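PDB 5ZB2: DNA repair protein RAD7 from Saccharomyces cerevisiae, which takes part in the global genome repair complex, promoting nucleotide excision repair of nontranscribed DNA, and is represented here by its C-terminal leucine-rich-repeat part. Local coordinates for residues Gly319-Leu324 with Phe340-Cys345; Asp142-Phe147 with Asp168-Asn173; Gln69-Thr74 with Leu79-Cys84; Leu249-Ile254 with Thr281-Tyr286. All blocks are in the same frame, centred on the assembly; numbering follows the deposited sequence.

Contact 1: Gly319-Leu324 with Phe340-Cys345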
loop_
_atom_site.group_PDB
_atom_site.type_symbol
_atom_site.label_atom_id
_atom_site.label_comp_id
_atom_site.label_asym_id
_atom_site.label_seq_id
_atom_site.Cartn_x
_atom_site.Cartn_y
_atom_site.Cartn_z
ATOM N N GLY A 319 -13.691 -38.760 -34.564
ATOM C CA GLY A 319 -13.557 -37.331 -34.764
ATOM C C GLY A 319 -12.300 -36.728 -34.164
ATOM O O GLY A 319 -11.747 -35.779 -34.735
ATOM N N ALA A 320 -11.834 -37.255 -33.032
ATOM C CA ALA A 320 -10.740 -36.617 -32.310
ATOM C C ALA A 320 -9.434 -36.628 -33.096
ATOM O O ALA A 320 -8.569 -35.783 -32.845
ATOM C CB ALA A 320 -10.538 -37.300 -30.959
ATOM N N ARG A 321 -9.276 -37.561 -34.037
ATOM C CA ARG A 321 -8.022 -37.678 -34.777
ATOM C C ARG A 321 -7.623 -36.357 -35.423
ATOM O O ARG A 321 -6.445 -35.985 -35.418
ATOM C CB ARG A 321 -8.156 -38.776 -35.836
ATOM C CG ARG A 321 -7.118 -38.728 -36.957
ATOM C CD ARG A 321 -7.431 -39.740 -38.041
ATOM N NE ARG A 321 -7.157 -41.108 -37.614
ATOM C CZ ARG A 321 -7.373 -42.183 -38.366
ATOM N NH1 ARG A 321 -7.872 -42.056 -39.588
ATOM N NH2 ARG A 321 -7.089 -43.389 -37.894
ATOM N N ASP A 322 -8.588 -35.638 -35.989
ATOM C CA ASP A 322 -8.304 -34.454 -36.784
ATOM C C ASP A 322 -8.189 -33.179 -35.958
ATOM O O ASP A 322 -7.745 -32.156 -36.490
ATOM C CB ASP A 322 -9.393 -34.273 -37.845
ATOM C CG ASP A 322 -9.476 -35.451 -38.795
ATOM O OD1 ASP A 322 -8.410 -35.942 -39.229
ATOM O OD2 ASP A 322 -10.605 -35.893 -39.100
ATOM N N SER A 323 -8.564 -33.212 -34.677
ATOM C CA SER A 323 -8.577 -32.016 -33.850
ATOM C C SER A 323 -7.552 -32.023 -32.722
ATOM O O SER A 323 -7.156 -30.945 -32.273
ATOM C CB SER A 323 -9.975 -31.813 -33.247
ATOM O OG SER A 323 -10.414 -32.983 -32.579
ATOM N N LEU A 324 -7.107 -33.191 -32.265
ATOM C CA LEU A 324 -6.216 -33.251 -31.114
ATOM C C LEU A 324 -4.908 -32.514 -31.382
ATOM O O LEU A 324 -4.303 -32.650 -32.449
ATOM C CB LEU A 324 -5.924 -34.707 -30.750
ATOM C CG LEU A 324 -7.028 -35.463 -30.010
ATOM C CD1 LEU A 324 -6.744 -36.957 -30.003
ATOM C CD2 LEU A 324 -7.162 -34.941 -28.587
ATOM N N PHE A 340 -1.154 -47.306 -31.721
ATOM C CA PHE A 340 -0.435 -46.223 -32.378
ATOM C C PHE A 340 -0.523 -46.299 -33.896
ATOM O O PHE A 340 -0.248 -45.300 -34.570
ATOM C CB PHE A 340 1.026 -46.227 -31.933
ATOM C CG PHE A 340 1.200 -46.075 -30.451
ATOM C CD1 PHE A 340 1.091 -44.832 -29.853
ATOM C CD2 PHE A 340 1.460 -47.175 -29.651
ATOM C CE1 PHE A 340 1.245 -44.688 -28.487
ATOM C CE2 PHE A 340 1.617 -47.034 -28.283
ATOM C CZ PHE A 340 1.509 -45.792 -27.703
ATOM N N VAL A 341 -0.904 -47.454 -34.448
ATOM C CA VAL A 341 -1.148 -47.543 -35.884
ATOM C C VAL A 341 -2.194 -46.521 -36.300
ATOM O O VAL A 341 -2.056 -45.852 -37.332
ATOM C CB VAL A 341 -1.572 -48.975 -36.267
ATOM C CG1 VAL A 341 -1.884 -49.065 -37.749
ATOM C CG2 VAL A 341 -0.479 -49.970 -35.906
ATOM N N ALA A 342 -3.248 -46.371 -35.497
ATOM C CA ALA A 342 -4.325 -45.438 -35.802
ATOM C C ALA A 342 -4.005 -44.003 -35.412
ATOM O O ALA A 342 -4.750 -43.096 -35.797
ATOM C CB ALA A 342 -5.607 -45.874 -35.091
ATOM N N LEU A 343 -2.925 -43.771 -34.665
ATOM C CA LEU A 343 -2.597 -42.433 -34.176
ATOM C C LEU A 343 -1.910 -41.650 -35.293
ATOM O O LEU A 343 -0.689 -41.486 -35.332
ATOM C CB LEU A 343 -1.727 -42.520 -32.927
ATOM C CG LEU A 343 -1.408 -41.208 -32.207
ATOM C CD1 LEU A 343 -2.677 -40.453 -31.843
ATOM C CD2 LEU A 343 -0.582 -41.485 -30.958
ATOM N N ALA A 344 -2.728 -41.150 -36.220
ATOM C CA ALA A 344 -2.259 -40.340 -37.345
ATOM C C ALA A 344 -3.086 -39.057 -37.355
ATOM O O ALA A 344 -4.192 -39.027 -37.901
ATOM C CB ALA A 344 -2.384 -41.097 -38.663
ATOM N N CYS A 345 -2.545 -37.999 -36.756
ATOM C CA CYS A 345 -3.279 -36.772 -36.522
ATOM C C CYS A 345 -2.584 -35.602 -37.207
ATOM O O CYS A 345 -1.382 -35.391 -36.988
ATOM C CB CYS A 345 -3.391 -36.502 -35.018
ATOM S SG CYS A 345 -3.969 -37.923 -34.060
#
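Arg321 reaches across to Ala342, Ala344 and Cys345, joining two consecutive turns of the leucine-rich-repeat solenoid where each segment leaves a helix (309-320 and 337-341) and heads for the next strand. A single hydrogen bond links the segments: Arg321 NH2 donates to Ala342 O over 3.2 Å, with a bent N-H...O angle of 140°. The donor lies in the carbonyl plane, on a lone pair, whereas the acceptor is tilted 27° out of the guanidinium plane. Ala342 O is gripped twice, because it also takes Ala344 N at 2.8 Å, closing the inverse gamma turn centred on Leu343. Arg321 NE is buried by the contact and has no partner in the model.

Van der Waals contact supplies the rest. With CG anti to the backbone N (chi1 162°), the aliphatic part of Arg321 runs alongside the Ala344 carbonyl; its CG sits 3.1 Å and its CD 3.3 Å from Ala344 O, which is close packing. Cutting Arg321 back to an alanine would probably leave Ala342 O only its bond from Ala344 N, among those described, and uncover Ala344 O. Farther along, Asn371 holds the second segment through Leu343 O and Cys345 N. At the closest backbone approach, Cys345 CB lies 3.1 Å from Arg321 O, and Cys345 SG stands 3.4 Å from that same oxygen.

Contact 2: Asp142-Phe147 with Asp168-Asn173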
loop_
_atom_site.group_PDB
_atom_site.type_symbol
_atom_site.label_atom_id
_atom_site.label_comp_id
_atom_site.label_asym_id
_atom_site.label_seq_id
_atom_site.Cartn_x
_atom_site.Cartn_y
_atom_site.Cartn_z
ATOM N N ASP A 142 -13.776 -16.807 6.310
ATOM C CA ASP A 142 -14.604 -15.618 6.466
ATOM C C ASP A 142 -14.284 -14.570 5.411
ATOM O O ASP A 142 -15.184 -13.850 4.963
ATOM C CB ASP A 142 -14.424 -15.052 7.870
ATOM C CG ASP A 142 -14.880 -16.020 8.941
ATOM O OD1 ASP A 142 -16.083 -16.004 9.281
ATOM O OD2 ASP A 142 -14.040 -16.805 9.430
ATOM N N THR A 143 -13.024 -14.476 4.987
ATOM C CA THR A 143 -12.691 -13.564 3.899
ATOM C C THR A 143 -13.283 -14.048 2.583
ATOM O O THR A 143 -13.802 -13.242 1.800
ATOM C CB THR A 143 -11.176 -13.408 3.782
ATOM O OG1 THR A 143 -10.655 -12.926 5.022
ATOM C CG2 THR A 143 -10.822 -12.424 2.675
ATOM N N TRP A 144 -13.227 -15.358 2.323
ATOM C CA TRP A 144 -13.849 -15.896 1.117
ATOM C C TRP A 144 -15.310 -15.478 1.029
ATOM O O TRP A 144 -15.784 -15.052 -0.029
ATOM C CB TRP A 144 -13.725 -17.423 1.084
ATOM C CG TRP A 144 -12.337 -17.911 0.788
ATOM C CD1 TRP A 144 -11.580 -18.749 1.558
ATOM C CD2 TRP A 144 -11.539 -17.587 -0.357
ATOM N NE1 TRP A 144 -10.362 -18.967 0.960
ATOM C CE2 TRP A 144 -10.312 -18.265 -0.216
ATOM C CE3 TRP A 144 -11.743 -16.788 -1.486
ATOM C CZ2 TRP A 144 -9.295 -18.168 -1.158
ATOM C CZ3 TRP A 144 -10.728 -16.695 -2.425
ATOM C CH2 TRP A 144 -9.521 -17.379 -2.253
ATOM N N GLU A 145 -16.040 -15.587 2.141
ATOM C CA GLU A 145 -17.445 -15.190 2.151
ATOM C C GLU A 145 -17.607 -13.734 1.730
ATOM O O GLU A 145 -18.441 -13.415 0.875
ATOM C CB GLU A 145 -18.053 -15.419 3.534
ATOM C CG GLU A 145 -19.526 -15.027 3.612
ATOM C CD GLU A 145 -20.206 -15.480 4.894
ATOM O OE1 GLU A 145 -19.513 -15.985 5.804
ATOM O OE2 GLU A 145 -21.442 -15.325 4.991
ATOM N N LYS A 146 -16.821 -12.831 2.325
ATOM C CA LYS A 146 -16.927 -11.419 1.967
ATOM C C LYS A 146 -16.648 -11.205 0.486
ATOM O O LYS A 146 -17.319 -10.401 -0.172
ATOM C CB LYS A 146 -15.968 -10.583 2.810
ATOM C CG LYS A 146 -16.339 -10.497 4.273
ATOM C CD LYS A 146 -15.484 -9.470 4.995
ATOM C CE LYS A 146 -15.744 -9.479 6.492
ATOM N NZ LYS A 146 -15.311 -10.757 7.126
ATOM N N PHE A 147 -15.660 -11.915 -0.057
ATOM C CA PHE A 147 -15.330 -11.762 -1.470
ATOM C C PHE A 147 -16.484 -12.211 -2.359
ATOM O O PHE A 147 -16.787 -11.562 -3.367
ATOM C CB PHE A 147 -14.055 -12.547 -1.788
ATOM C CG PHE A 147 -13.794 -12.712 -3.254
ATOM C CD1 PHE A 147 -13.272 -11.674 -4.000
ATOM C CD2 PHE A 147 -14.064 -13.914 -3.884
ATOM C CE1 PHE A 147 -13.031 -11.827 -5.348
ATOM C CE2 PHE A 147 -13.821 -14.073 -5.230
ATOM C CZ PHE A 147 -13.300 -13.028 -5.964
ATOM N N ASP A 168 -15.563 -26.133 3.391
ATOM C CA ASP A 168 -16.920 -26.405 2.923
ATOM C C ASP A 168 -17.812 -25.180 3.084
ATOM O O ASP A 168 -18.636 -24.881 2.210
ATOM C CB ASP A 168 -17.498 -27.604 3.678
ATOM C CG ASP A 168 -16.963 -28.929 3.163
ATOM O OD1 ASP A 168 -16.795 -29.068 1.931
ATOM O OD2 ASP A 168 -16.706 -29.834 3.988
ATOM N N LYS A 169 -17.652 -24.446 4.189
ATOM C CA LYS A 169 -18.410 -23.211 4.366
ATOM C C LYS A 169 -18.132 -22.232 3.234
ATOM O O LYS A 169 -19.052 -21.583 2.724
ATOM C CB LYS A 169 -18.070 -22.579 5.715
ATOM C CG LYS A 169 -18.987 -21.433 6.117
ATOM C CD LYS A 169 -18.577 -20.836 7.457
ATOM C CE LYS A 169 -19.710 -20.036 8.092
ATOM N NZ LYS A 169 -20.209 -18.939 7.216
ATOM N N SER A 170 -16.866 -22.115 2.824
ATOM C CA SER A 170 -16.513 -21.196 1.745
ATOM C C SER A 170 -17.134 -21.632 0.428
ATOM O O SER A 170 -17.586 -20.795 -0.360
ATOM C CB SER A 170 -14.993 -21.110 1.610
ATOM O OG SER A 170 -14.383 -20.945 2.877
ATOM N N LEU A 171 -17.142 -22.940 0.162
ATOM C CA LEU A 171 -17.808 -23.455 -1.030
ATOM C C LEU A 171 -19.296 -23.123 -1.018
ATOM O O LEU A 171 -19.859 -22.724 -2.045
ATOM C CB LEU A 171 -17.596 -24.966 -1.128
ATOM C CG LEU A 171 -18.299 -25.672 -2.288
ATOM C CD1 LEU A 171 -17.772 -25.167 -3.622
ATOM C CD2 LEU A 171 -18.131 -27.173 -2.174
ATOM N N SER A 172 -19.955 -23.292 0.133
ATOM C CA SER A 172 -21.370 -22.949 0.231
ATOM C C SER A 172 -21.606 -21.476 -0.083
ATOM O O SER A 172 -22.552 -21.132 -0.801
ATOM C CB SER A 172 -21.902 -23.287 1.623
ATOM O OG SER A 172 -21.898 -24.684 1.843
ATOM N N ASN A 173 -20.754 -20.590 0.441
ATOM C CA ASN A 173 -20.925 -19.165 0.172
ATOM C C ASN A 173 -20.651 -18.832 -1.290
ATOM O O ASN A 173 -21.263 -17.908 -1.836
ATOM C CB ASN A 173 -20.020 -18.340 1.085
ATOM C CG ASN A 173 -20.378 -18.490 2.550
ATOM O OD1 ASN A 173 -19.519 -18.772 3.385
ATOM N ND2 ASN A 173 -21.653 -18.301 2.871
HETATM O O HOH W 1 -17.775 -17.591 6.414
#
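The carboxylate of Glu145 and the amide of Asn173 stack with their planes 15° apart, Glu145 CD lying 3.8 Å from Asn173 CG. The orientation of that amide is uncertain, so the evidence is for stacking and not for a particular bond. The other flat group, the indole of Trp144, is met obliquely by Ser170, whose OG is 3.8 Å from Trp144 CD1. Elsewhere the indole packs edge-to-face with Phe166 and touches Leu118, Ile139 and Ile160. Trp144 CB starts toward the neighbouring helix, yet chi1 of -73° sets CG beside the backbone N and the ring then leads away from that helix, to the side where Ile160 of strand 157-161 lies. Ser170 is the small partner at this point, its OG hydrogen-bonded to Thr167 OG1.

Helices 141-150 and 168-178 belong to successive turns of the leucine-rich-repeat solenoid, and their short segments run almost exactly parallel, 4° apart with axes 8.8 Å from each other. On the outer side Lys169 NZ forms a salt bridge with Glu145 OE1 at 3.3 Å, the hydrogen bond within it being weak. A water accepts from Lys169 NZ at 2.9 Å; its approach to the carboxylate is too short to be trusted in detail. The Glu145 chain is extended, CG anti to the backbone N, which carries the carboxylate across to both partners. A glutamine in its place would probably leave the Lys169 ammonium without its opposite charge here.

Contact 3: Gln69-Thr74 with Leu79-Cys84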
loop_
_atom_site.group_PDB
_atom_site.type_symbol
_atom_site.label_atom_id
_atom_site.label_comp_id
_atom_site.label_asym_id
_atom_site.label_seq_id
_atom_site.Cartn_x
_atom_site.Cartn_y
_atom_site.Cartn_z
ATOM N N GLN A 69 5.322 -3.253 -13.226
ATOM C CA GLN A 69 4.985 -1.960 -13.805
ATOM C C GLN A 69 4.902 -2.007 -15.321
ATOM O O GLN A 69 4.306 -1.106 -15.922
ATOM C CB GLN A 69 6.011 -0.916 -13.361
ATOM C CG GLN A 69 5.976 -0.650 -11.864
ATOM C CD GLN A 69 7.034 0.333 -11.424
ATOM O OE1 GLN A 69 6.740 1.491 -11.129
ATOM N NE2 GLN A 69 8.276 -0.123 -11.383
ATOM N N LEU A 70 5.480 -3.035 -15.950
ATOM C CA LEU A 70 5.352 -3.214 -17.393
ATOM C C LEU A 70 3.909 -3.464 -17.818
ATOM O O LEU A 70 3.567 -3.248 -18.988
ATOM C CB LEU A 70 6.232 -4.385 -17.844
ATOM C CG LEU A 70 7.724 -4.250 -17.519
ATOM C CD1 LEU A 70 8.427 -5.602 -17.564
ATOM C CD2 LEU A 70 8.384 -3.273 -18.479
ATOM N N PHE A 71 3.055 -3.908 -16.898
ATOM C CA PHE A 71 1.702 -4.335 -17.223
ATOM C C PHE A 71 0.638 -3.346 -16.761
ATOM O O PHE A 71 -0.553 -3.671 -16.803
ATOM C CB PHE A 71 1.433 -5.708 -16.602
ATOM C CG PHE A 71 2.436 -6.753 -16.986
ATOM C CD1 PHE A 71 3.612 -6.901 -16.269
ATOM C CD2 PHE A 71 2.205 -7.591 -18.062
ATOM C CE1 PHE A 71 4.537 -7.862 -16.623
ATOM C CE2 PHE A 71 3.128 -8.554 -18.418
ATOM C CZ PHE A 71 4.292 -8.690 -17.699
ATOM N N LEU A 72 1.028 -2.150 -16.328
ATOM C CA LEU A 72 0.093 -1.207 -15.731
ATOM C C LEU A 72 -0.396 -0.188 -16.755
ATOM O O LEU A 72 0.325 0.197 -17.679
ATOM C CB LEU A 72 0.737 -0.481 -14.547
ATOM C CG LEU A 72 1.164 -1.347 -13.358
ATOM C CD1 LEU A 72 1.769 -0.481 -12.261
ATOM C CD2 LEU A 72 0.002 -2.158 -12.805
ATOM N N LYS A 73 -1.641 0.252 -16.567
ATOM C CA LYS A 73 -2.280 1.247 -17.427
ATOM C C LYS A 73 -2.269 0.809 -18.894
ATOM O O LYS A 73 -1.787 1.514 -19.782
ATOM C CB LYS A 73 -1.613 2.616 -17.255
ATOM C CG LYS A 73 -1.873 3.288 -15.905
ATOM C CD LYS A 73 -3.364 3.403 -15.575
ATOM C CE LYS A 73 -4.158 4.097 -16.675
ATOM N NZ LYS A 73 -5.619 4.118 -16.374
ATOM N N THR A 74 -2.820 -0.379 -19.131
ATOM C CA THR A 74 -3.072 -0.886 -20.472
ATOM C C THR A 74 -4.566 -1.138 -20.630
ATOM O O THR A 74 -5.325 -1.127 -19.659
ATOM C CB THR A 74 -2.288 -2.178 -20.747
ATOM O OG1 THR A 74 -2.931 -3.283 -20.101
ATOM C CG2 THR A 74 -0.853 -2.063 -20.238
ATOM N N LEU A 79 -5.603 -11.255 -18.404
ATOM C CA LEU A 79 -4.225 -11.307 -17.938
ATOM C C LEU A 79 -3.998 -12.594 -17.158
ATOM O O LEU A 79 -4.817 -12.963 -16.308
ATOM C CB LEU A 79 -3.893 -10.094 -17.058
ATOM C CG LEU A 79 -2.489 -10.072 -16.450
ATOM C CD1 LEU A 79 -1.420 -10.020 -17.535
ATOM C CD2 LEU A 79 -2.343 -8.900 -15.488
ATOM N N THR A 80 -2.882 -13.263 -17.446
ATOM C CA THR A 80 -2.465 -14.470 -16.744
ATOM C C THR A 80 -1.051 -14.270 -16.220
ATOM O O THR A 80 -0.156 -13.884 -16.977
ATOM C CB THR A 80 -2.514 -15.699 -17.667
ATOM O OG1 THR A 80 -3.864 -15.942 -18.073
ATOM C CG2 THR A 80 -1.969 -16.944 -16.969
ATOM N N PHE A 81 -0.860 -14.523 -14.922
ATOM C CA PHE A 81 0.455 -14.530 -14.282
ATOM C C PHE A 81 0.718 -15.949 -13.796
ATOM O O PHE A 81 0.018 -16.440 -12.903
ATOM C CB PHE A 81 0.521 -13.545 -13.109
ATOM C CG PHE A 81 0.691 -12.096 -13.505
ATOM C CD1 PHE A 81 1.092 -11.731 -14.781
ATOM C CD2 PHE A 81 0.471 -11.096 -12.568
ATOM C CE1 PHE A 81 1.256 -10.395 -15.115
ATOM C CE2 PHE A 81 0.633 -9.764 -12.898
ATOM C CZ PHE A 81 1.026 -9.413 -14.173
ATOM N N SER A 82 1.731 -16.604 -14.370
ATOM C CA SER A 82 1.989 -18.008 -14.066
ATOM C C SER A 82 2.717 -18.211 -12.741
ATOM O O SER A 82 2.633 -19.303 -12.169
ATOM C CB SER A 82 2.797 -18.649 -15.198
ATOM O OG SER A 82 2.048 -18.669 -16.402
ATOM N N ASP A 83 3.426 -17.200 -12.239
ATOM C CA ASP A 83 4.098 -17.319 -10.941
ATOM C C ASP A 83 4.131 -15.932 -10.307
ATOM O O ASP A 83 4.982 -15.114 -10.664
ATOM C CB ASP A 83 5.501 -17.892 -11.094
ATOM C CG ASP A 83 6.206 -18.084 -9.756
ATOM O OD1 ASP A 83 5.802 -17.447 -8.760
ATOM O OD2 ASP A 83 7.173 -18.871 -9.701
ATOM N N CYS A 84 3.217 -15.691 -9.363
ATOM C CA CYS A 84 3.107 -14.428 -8.642
ATOM C C CYS A 84 3.798 -14.452 -7.289
ATOM O O CYS A 84 3.580 -13.541 -6.486
ATOM C CB CYS A 84 1.639 -14.069 -8.407
ATOM S SG CYS A 84 0.588 -14.132 -9.833
#
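Phe81 points the rim of its ring at the face of Phe71 in a T-shaped pair. The evidence is threefold: the planes stand at 77°, the centroids are 5.3 Å apart, and Phe81 CE1 lies 4.1 Å above the Phe71 plane, over the ring centre. Next to it, Phe81 CZ comes to 4.1 Å from Phe71 CG. The torsions of Phe81 explain the presentation: chi1 of -78° places CG beside the backbone N, and chi2 of -16° turns the ring until its CE1-CZ edge leads.

This pair lies inside the N-terminal end of the leucine-rich-repeat solenoid, where strand 78-81 is the outermost strand at this end and the 3-10 segment that includes residues 69-71, before it, supplies Phe71. Helix 50-59 adds Ala54 and Leu57 against Phe71, while Leu63 and Leu68 touch Phe81.

Leu79, two residues earlier on the strand, serves both rings. Its CD1 meets Phe71 obliquely, 4.4 Å from CD2 of that ring. Its CG sits 4.0 Å above one face of the Phe81 ring, displaced toward the rim. Gln69, in the same 3-10 segment as Phe71, packs on Trp23 of the second subunit and touches a bound polyethylene glycol.

Contact 4: Leu249-Ile254 with Thr281-Tyr286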
loop_
_atom_site.group_PDB
_atom_site.type_symbol
_atom_site.label_atom_id
_atom_site.label_comp_id
_atom_site.label_asym_id
_atom_site.label_seq_id
_atom_site.Cartn_x
_atom_site.Cartn_y
_atom_site.Cartn_z
ATOM N N LEU A 249 -14.265 -43.147 -8.817
ATOM C CA LEU A 249 -15.170 -43.234 -9.954
ATOM C C LEU A 249 -14.972 -44.546 -10.710
ATOM O O LEU A 249 -13.861 -45.076 -10.799
ATOM C CB LEU A 249 -14.954 -42.050 -10.897
ATOM C CG LEU A 249 -15.202 -40.668 -10.289
ATOM C CD1 LEU A 249 -14.922 -39.572 -11.303
ATOM C CD2 LEU A 249 -16.621 -40.550 -9.756
ATOM N N THR A 250 -16.071 -45.067 -11.261
ATOM C CA THR A 250 -16.077 -46.358 -11.939
ATOM C C THR A 250 -16.781 -46.235 -13.285
ATOM O O THR A 250 -17.237 -45.159 -13.684
ATOM C CB THR A 250 -16.771 -47.430 -11.090
ATOM O OG1 THR A 250 -18.180 -47.179 -11.076
ATOM C CG2 THR A 250 -16.242 -47.419 -9.661
ATOM N N ASP A 251 -16.885 -47.368 -13.985
ATOM C CA ASP A 251 -17.582 -47.388 -15.267
ATOM C C ASP A 251 -19.003 -46.850 -15.143
ATOM O O ASP A 251 -19.571 -46.365 -16.131
ATOM C CB ASP A 251 -17.609 -48.812 -15.829
ATOM C CG ASP A 251 -16.274 -49.234 -16.422
ATOM O OD1 ASP A 251 -15.368 -48.375 -16.549
ATOM O OD2 ASP A 251 -16.140 -50.428 -16.780
ATOM N N SER A 252 -19.591 -46.926 -13.948
ATOM C CA SER A 252 -20.939 -46.402 -13.747
ATOM C C SER A 252 -21.025 -44.944 -14.177
ATOM O O SER A 252 -21.980 -44.532 -14.847
ATOM C CB SER A 252 -21.345 -46.557 -12.282
ATOM O OG SER A 252 -22.582 -45.917 -12.041
ATOM N N MET A 253 -20.028 -44.142 -13.796
ATOM C CA MET A 253 -19.985 -42.753 -14.244
ATOM C C MET A 253 -19.934 -42.678 -15.763
ATOM O O MET A 253 -20.524 -41.775 -16.370
ATOM C CB MET A 253 -18.777 -42.042 -13.631
ATOM C CG MET A 253 -18.701 -40.558 -13.933
ATOM S SD MET A 253 -17.856 -40.154 -15.478
ATOM C CE MET A 253 -16.147 -40.466 -15.024
ATOM N N ILE A 254 -19.243 -43.629 -16.395
ATOM C CA ILE A 254 -19.102 -43.614 -17.848
ATOM C C ILE A 254 -20.408 -44.035 -18.510
ATOM O O ILE A 254 -20.862 -43.411 -19.476
ATOM C CB ILE A 254 -17.945 -44.531 -18.286
ATOM C CG1 ILE A 254 -16.631 -44.142 -17.591
ATOM C CG2 ILE A 254 -17.797 -44.511 -19.810
ATOM C CD1 ILE A 254 -16.106 -42.770 -17.956
ATOM N N THR A 281 -11.365 -50.276 -20.318
ATOM C CA THR A 281 -11.304 -50.036 -21.755
ATOM C C THR A 281 -12.685 -50.146 -22.387
ATOM O O THR A 281 -13.019 -49.394 -23.310
ATOM C CB THR A 281 -10.347 -51.039 -22.399
ATOM O OG1 THR A 281 -9.086 -50.993 -21.720
ATOM C CG2 THR A 281 -10.150 -50.737 -23.878
ATOM N N ASP A 282 -13.499 -51.082 -21.900
ATOM C CA ASP A 282 -14.802 -51.339 -22.503
ATOM C C ASP A 282 -15.719 -50.128 -22.385
ATOM O O ASP A 282 -16.350 -49.717 -23.367
ATOM C CB ASP A 282 -15.433 -52.564 -21.842
ATOM C CG ASP A 282 -14.595 -53.817 -22.020
ATOM O OD1 ASP A 282 -14.034 -54.001 -23.120
ATOM O OD2 ASP A 282 -14.494 -54.611 -21.061
ATOM N N SER A 283 -15.814 -49.544 -21.189
ATOM C CA SER A 283 -16.752 -48.443 -20.992
ATOM C C SER A 283 -16.405 -47.253 -21.881
ATOM O O SER A 283 -17.295 -46.642 -22.483
ATOM C CB SER A 283 -16.785 -48.027 -19.522
ATOM O OG SER A 283 -15.581 -47.389 -19.131
ATOM N N LEU A 284 -15.116 -46.919 -21.992
ATOM C CA LEU A 284 -14.726 -45.760 -22.791
ATOM C C LEU A 284 -14.893 -46.033 -24.280
ATOM O O LEU A 284 -15.286 -45.137 -25.038
ATOM C CB LEU A 284 -13.287 -45.353 -22.479
ATOM C CG LEU A 284 -13.049 -44.702 -21.107
ATOM C CD1 LEU A 284 -11.609 -44.250 -20.986
ATOM C CD2 LEU A 284 -13.980 -43.519 -20.846
ATOM N N SER A 285 -14.604 -47.259 -24.724
ATOM C CA SER A 285 -14.892 -47.616 -26.108
ATOM C C SER A 285 -16.379 -47.469 -26.392
ATOM O O SER A 285 -16.780 -46.880 -27.401
ATOM C CB SER A 285 -14.432 -49.045 -26.399
ATOM O OG SER A 285 -13.023 -49.154 -26.333
ATOM N N TYR A 286 -17.212 -47.992 -25.489
ATOM C CA TYR A 286 -18.660 -47.878 -25.630
ATOM C C TYR A 286 -19.082 -46.420 -25.760
ATOM O O TYR A 286 -19.926 -46.080 -26.599
ATOM C CB TYR A 286 -19.321 -48.548 -24.423
ATOM C CG TYR A 286 -20.794 -48.287 -24.218
ATOM C CD1 TYR A 286 -21.754 -49.030 -24.896
ATOM C CD2 TYR A 286 -21.227 -47.335 -23.303
ATOM C CE1 TYR A 286 -23.100 -48.813 -24.691
ATOM C CE2 TYR A 286 -22.573 -47.111 -23.092
ATOM C CZ TYR A 286 -23.504 -47.854 -23.789
ATOM O OH TYR A 286 -24.842 -47.635 -23.582
#
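Asp251 and Ser283 are the closest backbone neighbours across the contact, their CA atoms 5.9 Å apart. Each lies in the first turn of its helix, and the two helices, 251-261 and 281-290, follow one another along the chain with strand 270-272 between them. Thr250 is the N-cap of the first helix: its OG1 accepts from Ser252 N over 3.2 Å at an N-H...O angle of 150°, satisfying a backbone amide that has no preceding turn to bond to.

The polar part of the contact is one hydrogen bond, Ser283 OG donating to Asp251 OD1 over 2.8 Å. The hydroxyl comes from above the carboxylate, 73° out of its plane. Chi1 of 70° puts Ser283 OG between its own backbone N and carbonyl carbon, facing Asp251; from there it also hydrogen-bonds to Thr280 O, which means that its single hydrogen has two acceptors to serve. The other carboxylate oxygen, Asp251 OD2, is bonded to Thr280 OG1, and the two bonds together hold the group against rotation.

Apolar contact continues one turn on. Ile254 directs its CB toward the second helix; its CG2 rests 3.7 Å from Ser283 CB and 3.5 Å from Ser283 O, so the branch lies against the helix backbone. The other branch crosses to Leu284, Ile254 CD1 meeting Leu284 CD2 at 3.7 Å. Leu284 in turn touches Ile279 and Leu307. Such packing between the starts of consecutive helices is the arrangement of neighbouring repeats in a leucine-rich-repeat solenoid.

In the fold
Contacts 1, 2 and 4 each join successive turns of the solenoid, whereas contact 3 lies at its N-terminal end, between the first strand and the 3-10 segment before it. Their chemistry follows their place. Contact 3 is fully buried and wholly apolar; contact 4, also buried, mixes a hydroxyl-carboxylate bond with aliphatic packing. Contacts 1 and 2 are partly buried and rely on charged side chains, in one case meeting backbone carbonyls, in the other an ammonium. Helix 309-320 ends in contact 1, and its earlier part touches Thr281 and Ser285 of contact 4, although the two contacts stay about 11 Å apart at their nearest atoms. Contacts 3 and 4 lie on opposite sides of the chain's centre, with centres 42 Å apart.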